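Local coordinates for protein alpha-glucosidase (Bacteroides thetaiotaomicron, PDB 5XFM) that hydrolyses beta-L-arabinopyranosides and alpha-galactosides as a bifunctional glycoside hydrolase of family 97, at residues A[306-314]-A[332-343]. The protein carries 1 engineered substitution. Sequence-based numbering, arbitrary orientation.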
loop_
_atom_site.group_PDB
_atom_site.type_symbol
_atom_site.label_atom_id
_atom_site.label_comp_id
_atom_site.label_asym_id
_atom_site.label_seq_id
_atom_site.Cartn_x
_atom_site.Cartn_y
_atom_site.Cartn_z
ATOM N N ASP A 306 22.538 11.533 -7.040
ATOM C CA ASP A 306 22.401 12.753 -7.842
ATOM C C ASP A 306 23.496 12.889 -8.901
ATOM O O ASP A 306 23.296 13.517 -9.941
ATOM C CB ASP A 306 22.420 13.995 -6.942
ATOM C CG ASP A 306 21.096 14.229 -6.214
ATOM O OD1 ASP A 306 20.096 13.542 -6.508
ATOM O OD2 ASP A 306 21.059 15.124 -5.344
ATOM N N GLY A 307 24.656 12.304 -8.632
ATOM C CA GLY A 307 25.763 12.333 -9.574
ATOM C C GLY A 307 25.475 11.574 -10.857
ATOM O O GLY A 307 26.184 11.728 -11.852
ATOM N N SER A 308 24.429 10.752 -10.841
ATOM C CA SER A 308 24.070 9.954 -12.009
ATOM C C SER A 308 23.110 10.672 -12.961
ATOM O O SER A 308 22.854 10.205 -14.075
ATOM C CB SER A 308 23.458 8.633 -11.560
ATOM O OG SER A 308 22.284 8.865 -10.804
ATOM N N ILE A 309 22.592 11.816 -12.531
ATOM C CA ILE A 309 21.617 12.536 -13.339
ATOM C C ILE A 309 22.324 13.378 -14.392
ATOM O O ILE A 309 22.477 14.596 -14.253
ATOM C CB ILE A 309 20.703 13.416 -12.471
ATOM C CG1 ILE A 309 20.102 12.563 -11.357
ATOM C CG2 ILE A 309 19.597 14.033 -13.312
ATOM C CD1 ILE A 309 19.223 11.442 -11.871
ATOM N N ASN A 310 22.773 12.692 -15.438
ATOM C CA ASN A 310 23.410 13.312 -16.593
ATOM C C ASN A 310 23.207 12.403 -17.795
ATOM O O ASN A 310 22.858 11.237 -17.636
ATOM C CB ASN A 310 24.905 13.561 -16.345
ATOM C CG ASN A 310 25.650 12.293 -15.969
ATOM O OD1 ASN A 310 25.991 11.483 -16.830
ATOM N ND2 ASN A 310 25.908 12.118 -14.678
ATOM N N TYR A 311 23.436 12.935 -18.993
ATOM C CA TYR A 311 23.150 12.213 -20.232
ATOM C C TYR A 311 23.828 10.840 -20.317
ATOM O O TYR A 311 23.172 9.841 -20.607
ATOM C CB TYR A 311 23.556 13.068 -21.440
ATOM C CG TYR A 311 23.014 12.561 -22.760
ATOM C CD1 TYR A 311 23.679 11.572 -23.475
ATOM C CD2 TYR A 311 21.824 13.056 -23.280
ATOM C CE1 TYR A 311 23.182 11.102 -24.678
ATOM C CE2 TYR A 311 21.319 12.590 -24.482
ATOM C CZ TYR A 311 22.005 11.612 -25.175
ATOM O OH TYR A 311 21.511 11.142 -26.368
ATOM N N ASP A 312 25.126 10.787 -20.045
ATOM C CA ASP A 312 25.907 9.576 -20.292
ATOM C C ASP A 312 25.578 8.432 -19.334
ATOM O O ASP A 312 25.512 7.272 -19.743
ATOM C CB ASP A 312 27.408 9.893 -20.205
ATOM C CG ASP A 312 27.891 10.770 -21.350
ATOM O OD1 ASP A 312 27.182 10.874 -22.377
ATOM O OD2 ASP A 312 28.986 11.354 -21.225
ATOM N N ASP A 313 25.361 8.757 -18.065
ATOM C CA ASP A 313 24.972 7.747 -17.087
ATOM C C ASP A 313 23.587 7.202 -17.395
ATOM O O ASP A 313 23.318 6.012 -17.213
ATOM C CB ASP A 313 25.005 8.326 -15.675
ATOM C CG ASP A 313 26.421 8.530 -15.164
ATOM O OD1 ASP A 313 27.319 7.764 -15.569
ATOM O OD2 ASP A 313 26.636 9.464 -14.364
ATOM N N GLN A 314 22.709 8.068 -17.884
ATOM C CA GLN A 314 21.374 7.626 -18.271
ATOM C C GLN A 314 21.469 6.745 -19.507
ATOM O O GLN A 314 20.704 5.803 -19.649
ATOM C CB GLN A 314 20.459 8.822 -18.522
ATOM C CG GLN A 314 20.128 9.634 -17.261
ATOM C CD GLN A 314 19.774 8.769 -16.065
ATOM O OE1 GLN A 314 18.877 7.934 -16.140
ATOM N NE2 GLN A 314 20.456 8.990 -14.944
ATOM N N ASP A 332 15.552 10.169 -12.628
ATOM C CA ASP A 332 15.076 10.729 -11.362
ATOM C C ASP A 332 15.267 12.248 -11.297
ATOM O O ASP A 332 15.450 12.895 -12.328
ATOM C CB ASP A 332 15.784 10.043 -10.193
ATOM C CG ASP A 332 14.862 9.817 -8.992
ATOM O OD1 ASP A 332 14.557 10.771 -8.240
ATOM O OD2 ASP A 332 14.443 8.659 -8.804
ATOM N N ASN A 333 15.215 12.813 -10.088
ATOM C CA ASN A 333 15.262 14.267 -9.891
ATOM C C ASN A 333 16.482 14.972 -10.508
ATOM O O ASN A 333 17.499 14.335 -10.758
ATOM C CB ASN A 333 15.217 14.591 -8.396
ATOM C CG ASN A 333 16.343 13.924 -7.613
ATOM O OD1 ASN A 333 17.339 13.470 -8.178
ATOM N ND2 ASN A 333 16.189 13.879 -6.301
ATOM N N TRP A 334 16.332 16.281 -10.737
ATOM C CA TRP A 334 17.312 17.202 -11.342
ATOM C C TRP A 334 17.451 17.127 -12.867
ATOM O O TRP A 334 18.216 17.905 -13.442
ATOM C CB TRP A 334 18.719 17.027 -10.743
ATOM C CG TRP A 334 18.823 17.299 -9.283
ATOM C CD1 TRP A 334 19.103 16.394 -8.298
ATOM C CD2 TRP A 334 18.632 18.557 -8.628
ATOM N NE1 TRP A 334 19.113 17.014 -7.075
ATOM C CE2 TRP A 334 18.822 18.341 -7.247
ATOM C CE3 TRP A 334 18.320 19.844 -9.074
ATOM C CZ2 TRP A 334 18.713 19.366 -6.308
ATOM C CZ3 TRP A 334 18.209 20.862 -8.138
ATOM C CH2 TRP A 334 18.404 20.615 -6.770
ATOM N N TRP A 335 16.737 16.221 -13.528
ATOM C CA TRP A 335 16.983 16.005 -14.960
ATOM C C TRP A 335 16.665 17.221 -15.834
ATOM O O TRP A 335 17.317 17.448 -16.858
ATOM C CB TRP A 335 16.201 14.789 -15.478
ATOM C CG TRP A 335 14.705 14.940 -15.518
ATOM C CD1 TRP A 335 13.810 14.470 -14.598
ATOM C CD2 TRP A 335 13.924 15.571 -16.547
ATOM N NE1 TRP A 335 12.530 14.784 -14.981
ATOM C CE2 TRP A 335 12.572 15.459 -16.171
ATOM C CE3 TRP A 335 14.239 16.230 -17.740
ATOM C CZ2 TRP A 335 11.537 15.978 -16.946
ATOM C CZ3 TRP A 335 13.211 16.749 -18.505
ATOM C CH2 TRP A 335 11.875 16.621 -18.105
ATOM N N ASP A 336 15.681 18.015 -15.431
ATOM C CA ASP A 336 15.272 19.146 -16.259
ATOM C C ASP A 336 16.333 20.228 -16.293
ATOM O O ASP A 336 16.392 21.021 -17.228
ATOM C CB ASP A 336 13.965 19.744 -15.751
ATOM C CG ASP A 336 14.127 20.397 -14.399
ATOM O OD1 ASP A 336 14.652 19.727 -13.489
ATOM O OD2 ASP A 336 13.772 21.586 -14.253
ATOM N N THR A 337 17.164 20.258 -15.260
ATOM C CA THR A 337 18.172 21.296 -15.124
ATOM C C THR A 337 19.591 20.816 -15.469
ATOM O O THR A 337 20.451 21.619 -15.833
ATOM C CB THR A 337 18.128 21.883 -13.694
ATOM O OG1 THR A 337 18.640 23.220 -13.701
ATOM C CG2 THR A 337 18.916 21.030 -12.723
ATOM N N ARG A 338 19.840 19.515 -15.339
ATOM C CA ARG A 338 21.175 18.958 -15.575
ATOM C C ARG A 338 21.277 18.191 -16.897
ATOM O O ARG A 338 22.374 17.851 -17.337
ATOM C CB ARG A 338 21.577 18.053 -14.408
ATOM C CG ARG A 338 21.727 18.816 -13.110
ATOM C CD ARG A 338 22.072 17.921 -11.935
ATOM N NE ARG A 338 21.960 18.667 -10.683
ATOM C CZ ARG A 338 22.323 18.201 -9.493
ATOM N NH1 ARG A 338 22.824 16.976 -9.381
ATOM N NH2 ARG A 338 22.174 18.958 -8.414
ATOM N N ILE A 339 20.132 17.916 -17.518
ATOM C CA ILE A 339 20.087 17.305 -18.846
ATOM C C ILE A 339 19.254 18.150 -19.812
ATOM O O ILE A 339 19.669 18.415 -20.945
ATOM C CB ILE A 339 19.518 15.870 -18.796
ATOM C CG1 ILE A 339 20.428 14.966 -17.959
ATOM C CG2 ILE A 339 19.373 15.302 -20.200
ATOM C CD1 ILE A 339 19.803 13.639 -17.559
ATOM N N GLY A 340 18.073 18.558 -19.359
ATOM C CA GLY A 340 17.225 19.455 -20.119
ATOM C C GLY A 340 16.170 18.760 -20.949
ATOM O O GLY A 340 16.332 17.605 -21.340
ATOM N N HIS A 341 15.090 19.487 -21.229
ATOM C CA HIS A 341 13.964 18.973 -22.005
ATOM C C HIS A 341 14.394 18.626 -23.422
ATOM O O HIS A 341 13.882 17.675 -24.018
ATOM C CB HIS A 341 12.817 19.991 -22.053
ATOM C CG HIS A 341 11.969 20.023 -20.815
ATOM N ND1 HIS A 341 12.420 20.535 -19.620
ATOM C CD2 HIS A 341 10.693 19.623 -20.599
ATOM C CE1 HIS A 341 11.461 20.441 -18.713
ATOM N NE2 HIS A 341 10.404 19.892 -19.282
ATOM N N GLN A 342 15.327 19.408 -23.961
ATOM C CA GLN A 342 15.732 19.279 -25.361
ATOM C C GLN A 342 16.487 17.986 -25.645
ATOM O O GLN A 342 16.180 17.279 -26.598
ATOM C CB GLN A 342 16.622 20.454 -25.753
ATOM C CG GLN A 342 15.923 21.788 -25.814
ATOM C CD GLN A 342 16.731 22.863 -25.123
ATOM O OE1 GLN A 342 17.624 22.566 -24.323
ATOM N NE2 GLN A 342 16.412 24.119 -25.407
ATOM N N ARG A 343 17.463 17.667 -24.800
ATOM C CA ARG A 343 18.261 16.455 -24.988
ATOM C C ARG A 343 17.501 15.215 -24.553
ATOM O O ARG A 343 17.851 14.085 -24.934
ATOM C CB ARG A 343 19.592 16.530 -24.238
ATOM C CG ARG A 343 20.501 17.654 -24.681
ATOM C CD ARG A 343 21.926 17.323 -24.302
ATOM N NE ARG A 343 22.364 16.154 -25.064
ATOM C CZ ARG A 343 23.456 15.440 -24.804
ATOM N NH1 ARG A 343 24.228 15.745 -23.768
ATOM N NH2 ARG A 343 23.761 14.400 -25.570
HETATM O O HOH W 1 22.425 17.618 -6.094
HETATM O O HOH W 2 23.584 16.341 -19.149
#
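D306 OD2 takes two hydrogen bonds, a weak, bent one from W334 NE1 (3.2 Å, 135°) and one from water 1 at 2.9 Å, which in turn accepts from R338 NH2. The carboxylate stands almost perpendicular to the indole and meets its edge, while the R338 guanidinium lies over the indole face; D306 OD1 is bonded to W301 NE1. Further along, I309 is wedged against the turn 332-335. Its CG1 presses on N333 O at 3.2 Å, and CG2, anti to the backbone N, rests against CB of both W334 and W335. I339 reaches back, its CD1 3.6 Å from N310 C and also against Q314 CG. N310 is the N-cap of helix 311-324, its OD1 accepting from D313 N. In the first turn of that helix the Y311 ring, swung anti to the backbone N (chi1 -167°), carries the R343 guanidinium flat on one face, a cation-pi stack with centres 3.6 Å apart and planes at 8°. A leucine in place of Y311 would probably leave R343 without its aromatic face, freer to turn, and S346 without the phenolic hydroxyl it bonds. The contact joins the first two beta-alpha loops of the TIM-barrel-type domain, following strands 295-299 and 328-331, where these loops run into helices 311-324 and 341-353; W335 NE1 ties it to strand 357-363 through W361 O.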